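Long-range contact in P91 (Metagenome, PDB 4ZI5), which promiscuously hydrolyses phosphotriesters and is a dienelactone hydrolase-like member of the alpha/beta hydrolase fold: residues Leu205-Ala210 / Ala231-Arg236. Residues are numbered along the deposited sequence; the frame is centred on the assembly and turned at random.
Sequences LYLGNA and ATAEAR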
loop_
_atom_site.group_PDB
_atom_site.type_symbol
_atom_site.label_atom_id
_atom_site.label_comp_id
_atom_site.label_asym_id
_atom_site.label_seq_id
_atom_site.Cartn_x
_atom_site.Cartn_y
_atom_site.Cartn_z
ATOM N N LEU A 205 -2.511 -3.640 -2.363
ATOM C CA LEU A 205 -2.323 -2.253 -2.707
ATOM C C LEU A 205 -2.852 -2.072 -4.119
ATOM O O LEU A 205 -2.257 -2.567 -5.095
ATOM C CB LEU A 205 -0.831 -1.857 -2.672
ATOM C CG LEU A 205 -0.442 -0.427 -3.069
ATOM C CD1 LEU A 205 -1.069 0.597 -2.120
ATOM C CD2 LEU A 205 1.066 -0.334 -3.016
ATOM N N TYR A 206 -3.975 -1.366 -4.194
ATOM C CA TYR A 206 -4.572 -0.920 -5.440
ATOM C C TYR A 206 -3.882 0.359 -5.887
ATOM O O TYR A 206 -3.931 1.390 -5.178
ATOM C CB TYR A 206 -6.061 -0.603 -5.251
ATOM C CG TYR A 206 -6.946 -1.806 -5.193
ATOM C CD1 TYR A 206 -7.047 -2.541 -4.017
ATOM C CD2 TYR A 206 -7.754 -2.175 -6.277
ATOM C CE1 TYR A 206 -7.888 -3.632 -3.934
ATOM C CE2 TYR A 206 -8.598 -3.291 -6.200
ATOM C CZ TYR A 206 -8.636 -4.017 -5.029
ATOM O OH TYR A 206 -9.465 -5.092 -4.864
ATOM N N LEU A 207 -3.336 0.316 -7.091
ATOM C CA LEU A 207 -2.640 1.442 -7.673
ATOM C C LEU A 207 -3.478 2.084 -8.754
ATOM O O LEU A 207 -3.683 1.531 -9.818
ATOM C CB LEU A 207 -1.307 0.984 -8.203
ATOM C CG LEU A 207 -0.404 0.524 -7.043
ATOM C CD1 LEU A 207 0.574 -0.516 -7.536
ATOM C CD2 LEU A 207 0.290 1.662 -6.311
ATOM N N GLY A 208 -4.002 3.272 -8.469
ATOM C CA GLY A 208 -4.855 3.951 -9.437
ATOM C C GLY A 208 -4.157 4.240 -10.751
ATOM O O GLY A 208 -2.957 4.453 -10.794
ATOM N N ASN A 209 -4.923 4.222 -11.834
ATOM C CA ASN A 209 -4.471 4.605 -13.188
ATOM C C ASN A 209 -3.513 3.602 -13.819
ATOM O O ASN A 209 -2.970 3.861 -14.886
ATOM C CB ASN A 209 -3.840 6.007 -13.200
ATOM C CG ASN A 209 -4.736 7.052 -12.588
ATOM O OD1 ASN A 209 -4.415 7.652 -11.548
ATOM N ND2 ASN A 209 -5.893 7.230 -13.180
ATOM N N ALA A 210 -3.323 2.456 -13.188
ATOM C CA ALA A 210 -2.410 1.444 -13.653
ATOM C C ALA A 210 -3.193 0.234 -14.194
ATOM O O ALA A 210 -4.197 -0.207 -13.638
ATOM C CB ALA A 210 -1.475 1.026 -12.510
ATOM N N ALA A 231 5.047 4.525 -14.319
ATOM C CA ALA A 231 6.228 4.730 -13.477
ATOM C C ALA A 231 5.850 4.995 -12.030
ATOM O O ALA A 231 6.563 4.558 -11.105
ATOM C CB ALA A 231 7.046 5.871 -14.018
ATOM N N THR A 232 4.741 5.690 -11.823
ATOM C CA THR A 232 4.281 5.944 -10.447
ATOM C C THR A 232 3.937 4.666 -9.734
ATOM O O THR A 232 4.404 4.444 -8.572
ATOM C CB THR A 232 3.110 6.934 -10.384
ATOM O OG1 THR A 232 3.535 8.167 -10.986
ATOM C CG2 THR A 232 2.698 7.207 -8.961
ATOM N N ALA A 233 3.151 3.818 -10.395
ATOM C CA ALA A 233 2.840 2.509 -9.838
ATOM C C ALA A 233 4.089 1.619 -9.653
ATOM O O ALA A 233 4.181 0.890 -8.661
ATOM C CB ALA A 233 1.800 1.797 -10.681
ATOM N N GLU A 234 5.020 1.667 -10.623
ATOM C CA GLU A 234 6.268 0.882 -10.529
ATOM C C GLU A 234 7.013 1.269 -9.244
ATOM O O GLU A 234 7.370 0.418 -8.422
ATOM C CB GLU A 234 7.191 1.086 -11.746
ATOM C CG GLU A 234 8.366 0.103 -11.692
ATOM C CD GLU A 234 9.556 0.392 -12.566
ATOM O OE1 GLU A 234 9.672 1.472 -13.200
ATOM O OE2 GLU A 234 10.448 -0.491 -12.554
ATOM N N ALA A 235 7.242 2.568 -9.087
ATOM C CA ALA A 235 7.956 3.094 -7.912
ATOM C C ALA A 235 7.272 2.760 -6.598
ATOM O O ALA A 235 7.908 2.264 -5.656
ATOM C CB ALA A 235 8.095 4.591 -8.007
ATOM N N ARG A 236 5.989 3.062 -6.512
ATOM C CA ARG A 236 5.265 2.837 -5.260
ATOM C C ARG A 236 5.198 1.347 -4.887
ATOM O O ARG A 236 5.286 1.012 -3.718
ATOM C CB ARG A 236 3.845 3.408 -5.333
ATOM C CG ARG A 236 3.822 4.913 -5.276
ATOM C CD ARG A 236 2.457 5.462 -5.568
ATOM N NE ARG A 236 2.483 6.925 -5.608
ATOM C CZ ARG A 236 1.458 7.705 -5.963
ATOM N NH1 ARG A 236 0.306 7.196 -6.351
ATOM N NH2 ARG A 236 1.625 9.023 -5.987
#
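Ala233 O, hydrogen-bonded to Ser237 OG one turn along the helix, also lies against Leu207 CD1 at 4.0 Å. The contact joins the end of the last strand of an alpha/beta hydrolase fold to the start of its C-terminal helix; the loop between these two elements usually carries the catalytic histidine in this fold. Strand 205-207 and helix 231-236 run nearly antiparallel (160°), their axes approaching to 9.7 Å. No hydrogen bond crosses between them, and the join is made by van der Waals contacts, mostly between aliphatic carbons. Ala233 CB faces both Leu207 CB, 4.1 Å away, and Ala210 CB, at 3.8 Å. A type II turn from Leu207 to Ala210 brings the Ala210 methyl back to the helix, and Phe214 of the following loop packs on both Ala233 and Leu207. Leu207 CG stands anti to the carbonyl carbon (chi1 -66°); beyond it CD1 meets Ala233 and CD2 lies 4.1 Å from Arg236 CB. The side chains of Leu207 and Arg236 pass one another heading opposite ways. The Arg236 chain is extended from CG to NE, and its guanidinium reaches the second subunit, whose Asp201 and Glu247 form salt bridges with NH1 and NH2 and whose strand extends the sheet antiparallel to 205-207. On the helix itself, Thr232 CG2 sits over the centre of the guanidinium of Arg236, 3.2 Å above its plane.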